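Ras GTPase-activating-like protein rng2 (Schizosaccharomyces pombe, PDB 1P2X) helps build the contractile F-actin ring at the division site, its calponin-homology domain, the part described here, binding actin filaments. Local coordinates at residues 11-16 and 29-34; 33-38 and 101-106; 105-110 and 152-157. All blocks are in the same frame, centred on the assembly; numbering follows the deposited sequence.

Contact 1. Residues 11-16 and 29-34; sequences CRVDEA and GPTSTF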
# COMPACT_ATOMS: atom_id res chain seq x y z
N CYS A 11 -9.03 2.54 7.05
CA CYS A 11 -8.38 1.76 8.09
C CYS A 11 -7.40 0.80 7.44
O CYS A 11 -6.30 0.58 7.94
CB CYS A 11 -9.38 0.95 8.92
SG CYS A 11 -10.40 1.95 10.01
N ARG A 12 -7.79 0.22 6.30
CA ARG A 12 -6.92 -0.69 5.60
C ARG A 12 -5.65 0.04 5.16
O ARG A 12 -4.54 -0.49 5.30
CB ARG A 12 -7.64 -1.30 4.39
CG ARG A 12 -9.00 -1.96 4.73
CD ARG A 12 -8.88 -3.26 5.53
NE ARG A 12 -8.74 -3.07 6.98
CZ ARG A 12 -9.74 -2.80 7.81
NH1 ARG A 12 -10.98 -2.68 7.35
NH2 ARG A 12 -9.51 -2.68 9.11
N VAL A 13 -5.81 1.24 4.62
CA VAL A 13 -4.68 2.05 4.18
C VAL A 13 -3.79 2.42 5.38
O VAL A 13 -2.56 2.37 5.30
CB VAL A 13 -5.14 3.36 3.47
CG1 VAL A 13 -3.94 4.16 3.00
CG2 VAL A 13 -6.04 3.03 2.30
N ASP A 14 -4.43 2.77 6.50
CA ASP A 14 -3.71 3.13 7.72
C ASP A 14 -2.86 1.96 8.24
O ASP A 14 -1.72 2.14 8.66
CB ASP A 14 -4.71 3.57 8.80
CG ASP A 14 -4.04 4.27 9.95
OD1 ASP A 14 -4.07 3.74 11.09
OD2 ASP A 14 -3.49 5.38 9.75
N GLU A 15 -3.45 0.77 8.22
CA GLU A 15 -2.77 -0.45 8.67
C GLU A 15 -1.53 -0.78 7.82
O GLU A 15 -0.48 -1.14 8.35
CB GLU A 15 -3.75 -1.63 8.67
CG GLU A 15 -4.87 -1.51 9.71
CD GLU A 15 -6.06 -2.38 9.40
OE1 GLU A 15 -6.01 -3.14 8.40
OE2 GLU A 15 -7.07 -2.32 10.14
N ALA A 16 -1.66 -0.65 6.51
CA ALA A 16 -0.55 -0.90 5.59
C ALA A 16 0.53 0.17 5.80
O ALA A 16 1.72 -0.13 5.74
CB ALA A 16 -1.05 -0.89 4.14
N GLY A 29 3.89 10.24 6.70
CA GLY A 29 2.86 11.23 6.48
C GLY A 29 1.42 10.77 6.68
O GLY A 29 1.18 9.64 7.10
N PRO A 30 0.45 11.64 6.37
CA PRO A 30 -0.98 11.36 6.51
C PRO A 30 -1.46 10.12 5.74
O PRO A 30 -0.96 9.81 4.66
CB PRO A 30 -1.65 12.63 5.97
CG PRO A 30 -0.63 13.72 6.26
CD PRO A 30 0.68 13.03 5.92
N THR A 31 -2.43 9.42 6.32
CA THR A 31 -3.01 8.24 5.70
C THR A 31 -3.80 8.62 4.45
O THR A 31 -3.75 7.91 3.44
CB THR A 31 -3.93 7.51 6.71
OG1 THR A 31 -3.13 6.88 7.72
CG2 THR A 31 -4.78 6.44 6.01
N SER A 32 -4.51 9.75 4.51
CA SER A 32 -5.34 10.19 3.39
C SER A 32 -4.57 10.47 2.11
O SER A 32 -5.14 10.47 1.03
CB SER A 32 -6.15 11.44 3.79
OG SER A 32 -5.31 12.53 4.16
N THR A 33 -3.26 10.70 2.22
CA THR A 33 -2.44 10.94 1.04
C THR A 33 -1.37 9.88 0.86
O THR A 33 -0.49 10.01 0.01
CB THR A 33 -1.77 12.32 1.12
OG1 THR A 33 -1.07 12.43 2.36
CG2 THR A 33 -2.82 13.42 1.09
N PHE A 34 -1.45 8.81 1.65
CA PHE A 34 -0.45 7.74 1.60
C PHE A 34 -0.44 6.96 0.29
O PHE A 34 0.62 6.70 -0.25
CB PHE A 34 -0.61 6.78 2.79
CG PHE A 34 0.45 5.70 2.84
CD1 PHE A 34 1.78 6.02 3.06
CD2 PHE A 34 0.10 4.36 2.64
CE1 PHE A 34 2.77 5.02 3.09
CE2 PHE A 34 1.08 3.36 2.67
CZ PHE A 34 2.42 3.69 2.90
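Asp-14 and Thr-31 meet almost at a right angle, the carboxylate of the helix reaching across to the hydroxyl of the loop. Thr-31 OG1 donates to Asp-14 OD2 at 2.5 Å, a short bond, and the oxygen receives it on its anti lone pair, away from OD1. With chi1 at -166°, Asp-14 CG stands anti to the backbone N, and OD2 beyond it meets the loop. Thr-31 also engages the ammonium of Lys-17 through OG1, so a positive charge lies beside the pair and would probably favour an ionised carboxylate. The other branch of Thr-31 is apolar: the side chains of Thr-31 and Val-13 slide past each other in opposite directions, Thr-31 CG2 3.9 Å from Val-13 CG1. A threonine suits this place because it offers a hydroxyl to Asp-14 and a methyl to Val-13, the residue before it. Here the long first helix of the calponin-homology domain, residues 2-23, is joined to the loop that leads into the short helix 34-37. An alanine at Thr-31 would probably leave Asp-14 OD2 without its hydroxyl donor and open a gap beside Val-13 CG1. Val-13 CG1 has a second neighbour in Phe-34, whose ring it meets at the edge, close to the ring plane, 4.1 Å from Phe-34 CD2. That ring also packs on Lys-17 and Ile-20, further along the same helix.

Contact 2. Residues 33-38 and 101-106; sequences TFEQSL and NLPKVI
Glu-35 extends from helix 34-37 across Leu-102 and Ile-106 at the start of helix 102-117. Glu-35 CB lies 4.0 Å from Leu-102 CD1. Glu-35 CG, placed anti to the carbonyl carbon (chi1 -62°), rests 3.9 Å from Ile-106 CD1, the two side chains crossing at about a right angle. The chain then continues extended, and at its tip Glu-35 OE1 comes 3.7 Å from Leu-102 CB without bonding to this helix. The charged end is held from elsewhere: OE1 is hydrogen-bonded to the hydroxyl of Tyr-9 on helix 2-23, and OE2 forms a salt bridge with Arg-145. On the outer side, Gln-36 NE2 approaches Leu-102 CD1 at 3.3 Å, while Gln-36 OE1 is hydrogen-bonded to Arg-39 NH1. Leu-38 slides past Val-105 in the opposite direction, Leu-38 CD1 to Val-105 CG1 at 4.0 Å, an apolar pair inside the calponin-homology domain. Glutamate suits its place because its methylenes can pack like a hydrocarbon while its carboxylate gathers polar partners. The two segments thus meet through van der Waals packing, without a polar bond between them, and the buried charge probably depends on Tyr-9 and Arg-145 for its compensation.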
# COMPACT_ATOMS: atom_id res chain seq x y z
N THR A 33 -3.26 10.70 2.22
CA THR A 33 -2.44 10.94 1.04
C THR A 33 -1.37 9.88 0.86
O THR A 33 -0.49 10.01 0.01
CB THR A 33 -1.77 12.32 1.12
OG1 THR A 33 -1.07 12.43 2.36
CG2 THR A 33 -2.82 13.42 1.09
N PHE A 34 -1.45 8.81 1.65
CA PHE A 34 -0.45 7.74 1.60
C PHE A 34 -0.44 6.96 0.29
O PHE A 34 0.62 6.70 -0.25
CB PHE A 34 -0.61 6.78 2.79
CG PHE A 34 0.45 5.70 2.84
CD1 PHE A 34 1.78 6.02 3.06
CD2 PHE A 34 0.10 4.36 2.64
CE1 PHE A 34 2.77 5.02 3.09
CE2 PHE A 34 1.08 3.36 2.67
CZ PHE A 34 2.42 3.69 2.90
N GLU A 35 -1.61 6.58 -0.24
CA GLU A 35 -1.62 5.84 -1.50
C GLU A 35 -0.92 6.61 -2.60
O GLU A 35 -0.13 6.04 -3.36
CB GLU A 35 -3.03 5.54 -1.96
CG GLU A 35 -3.81 4.67 -1.02
CD GLU A 35 -5.28 4.87 -1.20
OE1 GLU A 35 -5.87 4.19 -2.08
OE2 GLU A 35 -5.84 5.73 -0.48
N GLN A 36 -1.23 7.89 -2.70
CA GLN A 36 -0.63 8.72 -3.74
C GLN A 36 0.88 8.85 -3.58
O GLN A 36 1.58 9.01 -4.57
CB GLN A 36 -1.28 10.12 -3.76
CG GLN A 36 -2.70 10.17 -4.34
CD GLN A 36 -2.75 9.92 -5.84
OE1 GLN A 36 -1.93 10.45 -6.60
NE2 GLN A 36 -3.72 9.13 -6.29
N SER A 37 1.38 8.77 -2.35
CA SER A 37 2.82 8.90 -2.13
C SER A 37 3.62 7.67 -2.57
O SER A 37 4.84 7.73 -2.68
CB SER A 37 3.13 9.21 -0.65
OG SER A 37 2.80 8.11 0.20
N LEU A 38 2.92 6.56 -2.82
CA LEU A 38 3.60 5.34 -3.22
C LEU A 38 3.78 5.26 -4.73
O LEU A 38 4.50 4.41 -5.23
CB LEU A 38 2.83 4.09 -2.74
CG LEU A 38 2.63 3.83 -1.25
CD1 LEU A 38 1.70 2.62 -1.06
CD2 LEU A 38 3.96 3.60 -0.54
N ASN A 101 -5.73 1.75 -9.96
CA ASN A 101 -6.21 0.83 -8.93
C ASN A 101 -5.27 0.80 -7.73
O ASN A 101 -4.59 -0.20 -7.47
CG ASN A 101 -7.43 -1.37 -8.68
OD1 ASN A 101 -7.55 -1.18 -7.47
ND2 ASN A 101 -8.12 -2.31 -9.33
N LEU A 102 -5.23 1.92 -7.00
CA LEU A 102 -4.37 2.05 -5.82
C LEU A 102 -4.75 1.11 -4.67
O LEU A 102 -3.89 0.71 -3.88
CB LEU A 102 -4.34 3.50 -5.35
CG LEU A 102 -3.50 4.43 -6.25
CD1 LEU A 102 -3.72 5.89 -5.87
CD2 LEU A 102 -2.02 4.06 -6.14
N PRO A 103 -6.05 0.80 -4.53
CA PRO A 103 -6.48 -0.12 -3.48
C PRO A 103 -5.85 -1.52 -3.63
O PRO A 103 -5.71 -2.26 -2.65
CB PRO A 103 -8.00 -0.15 -3.65
CG PRO A 103 -8.30 1.24 -4.10
CD PRO A 103 -7.21 1.52 -5.11
N LYS A 104 -5.49 -1.88 -4.86
CA LYS A 104 -4.87 -3.18 -5.10
C LYS A 104 -3.45 -3.16 -4.58
O LYS A 104 -2.88 -4.20 -4.23
CB LYS A 104 -4.88 -3.52 -6.59
CG LYS A 104 -4.39 -4.92 -6.90
CD LYS A 104 -4.63 -5.30 -8.35
CE LYS A 104 -6.10 -5.18 -8.72
NZ LYS A 104 -6.35 -5.57 -10.14
N VAL A 105 -2.86 -1.97 -4.52
CA VAL A 105 -1.51 -1.83 -3.99
C VAL A 105 -1.58 -2.06 -2.48
O VAL A 105 -0.80 -2.84 -1.93
CB VAL A 105 -0.94 -0.42 -4.28
CG1 VAL A 105 0.36 -0.21 -3.52
CG2 VAL A 105 -0.70 -0.26 -5.78
N ILE A 106 -2.53 -1.39 -1.84
CA ILE A 106 -2.73 -1.52 -0.40
C ILE A 106 -3.02 -2.99 -0.07
O ILE A 106 -2.56 -3.51 0.94
CB ILE A 106 -3.92 -0.65 0.06
CG1 ILE A 106 -3.64 0.83 -0.26
CG2 ILE A 106 -4.17 -0.83 1.55
CD1 ILE A 106 -2.28 1.32 0.25

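Contact 3. Residues 105-110 and 152-157; sequences VIYCIH and ILPNFK
Tyr-107 CG stands anti to the backbone N (chi1 178°) and Phe-156 CG anti to the carbonyl carbon (chi1 -66°), torsions that start the two side chains toward a shared aromatic cluster with His-110. Tyr-107 turns its edge to the face of Phe-156, the planes at 85° and the centroids 5.7 Å apart. Phe-156 in turn presents its own edge to the face of His-110, with Phe-156 CD2 3.9 Å above the centre of the imidazole. The two T-shaped pairs let a single flat phenyl group serve one partner with its face and the other with its rim. Pro-154 CB lies over one face of the Tyr-107 ring, toward its rim, making a CH-pi contact 3.8 Å from the centroid, and Pro-154 CG touches Tyr-107 CB at 3.5 Å. Proline suits the place because its ring carbons give C-H groups to an aromatic face. At the far end of the tyrosine a water joins Tyr-107 OH, 2.6 Å away, to the loop, donating to Asn-155 O at 3.0 Å. Asn-155 is the centre of an inverse gamma turn, with Pro-154 and Phe-156 on its two sides. Further in, Ile-106 CG2 reaches Phe-156 CE2 at 3.9 Å, while His-110 NE2 is hydrogen-bonded to Arg-12 O. The C-terminal loop after helix 136-147 therefore lies against helix 102-117, with Phe-156 also touching Arg-12 of helix 2-23.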
# COMPACT_ATOMS: atom_id res chain seq x y z
N VAL A 105 -2.86 -1.97 -4.52
CA VAL A 105 -1.51 -1.83 -3.99
C VAL A 105 -1.58 -2.06 -2.48
O VAL A 105 -0.80 -2.84 -1.93
CB VAL A 105 -0.94 -0.42 -4.28
CG1 VAL A 105 0.36 -0.21 -3.52
CG2 VAL A 105 -0.70 -0.26 -5.78
N ILE A 106 -2.53 -1.39 -1.84
CA ILE A 106 -2.73 -1.52 -0.40
C ILE A 106 -3.02 -2.99 -0.07
O ILE A 106 -2.56 -3.51 0.94
CB ILE A 106 -3.92 -0.65 0.06
CG1 ILE A 106 -3.64 0.83 -0.26
CG2 ILE A 106 -4.17 -0.83 1.55
CD1 ILE A 106 -2.28 1.32 0.25
N TYR A 107 -3.80 -3.64 -0.94
CA TYR A 107 -4.14 -5.05 -0.79
C TYR A 107 -2.87 -5.89 -0.89
O TYR A 107 -2.64 -6.78 -0.08
CB TYR A 107 -5.13 -5.45 -1.90
CG TYR A 107 -5.53 -6.91 -1.90
CD1 TYR A 107 -6.19 -7.48 -0.81
CD2 TYR A 107 -5.27 -7.72 -3.00
CE1 TYR A 107 -6.57 -8.82 -0.82
CE2 TYR A 107 -5.64 -9.05 -3.03
CZ TYR A 107 -6.28 -9.60 -1.94
OH TYR A 107 -6.62 -10.93 -1.96
N CYS A 108 -2.05 -5.59 -1.89
CA CYS A 108 -0.82 -6.32 -2.07
C CYS A 108 0.06 -6.18 -0.82
O CYS A 108 0.65 -7.17 -0.36
CB CYS A 108 -0.08 -5.81 -3.31
SG CYS A 108 1.55 -6.56 -3.56
N ILE A 109 0.12 -4.98 -0.26
CA ILE A 109 0.93 -4.74 0.93
C ILE A 109 0.47 -5.56 2.14
O ILE A 109 1.29 -6.03 2.93
CB ILE A 109 0.94 -3.24 1.29
CG1 ILE A 109 1.73 -2.47 0.22
CG2 ILE A 109 1.52 -3.03 2.68
CD1 ILE A 109 1.72 -0.98 0.40
N HIS A 110 -0.85 -5.71 2.30
CA HIS A 110 -1.38 -6.49 3.41
C HIS A 110 -0.98 -7.97 3.24
O HIS A 110 -0.51 -8.60 4.18
CB HIS A 110 -2.92 -6.38 3.47
CG HIS A 110 -3.43 -5.16 4.17
ND1 HIS A 110 -4.25 -5.23 5.27
CD2 HIS A 110 -3.28 -3.84 3.89
CE1 HIS A 110 -4.59 -4.01 5.65
NE2 HIS A 110 -4.02 -3.14 4.82
N ILE A 152 -13.56 -2.30 -8.01
CA ILE A 152 -14.12 -2.93 -6.82
C ILE A 152 -13.01 -3.09 -5.78
O ILE A 152 -11.93 -3.59 -6.10
CB ILE A 152 -14.67 -4.34 -7.17
CG1 ILE A 152 -15.62 -4.24 -8.38
CG2 ILE A 152 -15.34 -4.97 -5.95
CD1 ILE A 152 -16.80 -3.31 -8.19
N LEU A 153 -13.27 -2.66 -4.55
CA LEU A 153 -12.29 -2.81 -3.47
C LEU A 153 -11.94 -4.29 -3.28
O LEU A 153 -12.82 -5.15 -3.33
CB LEU A 153 -12.84 -2.23 -2.18
CG LEU A 153 -13.11 -0.72 -2.16
CD1 LEU A 153 -13.56 -0.30 -0.77
CD2 LEU A 153 -11.87 0.06 -2.57
N PRO A 154 -10.66 -4.61 -3.06
CA PRO A 154 -10.21 -6.00 -2.89
C PRO A 154 -10.73 -6.67 -1.62
O PRO A 154 -11.28 -6.03 -0.73
CB PRO A 154 -8.69 -5.86 -2.89
CG PRO A 154 -8.46 -4.52 -2.31
CD PRO A 154 -9.53 -3.67 -2.97
N ASN A 155 -10.54 -7.98 -1.53
CA ASN A 155 -11.02 -8.74 -0.39
C ASN A 155 -10.03 -8.81 0.79
O ASN A 155 -9.44 -9.86 1.03
CB ASN A 155 -11.41 -10.16 -0.83
CG ASN A 155 -12.25 -10.87 0.19
OD1 ASN A 155 -12.33 -10.46 1.34
ND2 ASN A 155 -12.89 -11.97 -0.23
N PHE A 156 -9.88 -7.70 1.52
CA PHE A 156 -8.99 -7.66 2.68
C PHE A 156 -9.43 -8.64 3.76
O PHE A 156 -8.61 -9.22 4.46
CB PHE A 156 -8.97 -6.27 3.33
CG PHE A 156 -8.38 -5.21 2.47
CD1 PHE A 156 -9.20 -4.38 1.70
CD2 PHE A 156 -7.00 -5.02 2.43
CE1 PHE A 156 -8.66 -3.38 0.90
CE2 PHE A 156 -6.44 -4.02 1.63
CZ PHE A 156 -7.28 -3.20 0.86
N LYS A 157 -10.74 -8.79 3.92
CA LYS A 157 -11.31 -9.64 4.97
C LYS A 157 -10.92 -11.11 4.86
O LYS A 157 -10.83 -11.80 5.87
CB LYS A 157 -12.83 -9.49 4.98
CG LYS A 157 -13.49 -9.94 6.27
CD LYS A 157 -15.00 -9.78 6.22
CE LYS A 157 -15.41 -8.33 5.98
NZ LYS A 157 -16.90 -8.14 6.02
O HOH W 1 -8.12 -12.26 -0.30

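Contacts 1 and 2 are buried and overlap at residues 33-34: the loop and Phe-34 pack on helix 2-23, and helix 34-37 packs on helix 102-117. Contact 3 is only partly buried and uses helix 102-117 again, sharing Val-105 and Ile-106 with contact 2, but sets it against a C-terminal loop. The chemistry changes accordingly: one short polar bond amid apolar packing in contact 1, hydrocarbon packing around a carboxylate in contact 2, and T-shaped aromatic pairs, a proline CH-pi contact and a bridging water in contact 3. Helix 2-23 ties them together, Val-13 packing on Ile-106 and Ala-16 on Ile-109.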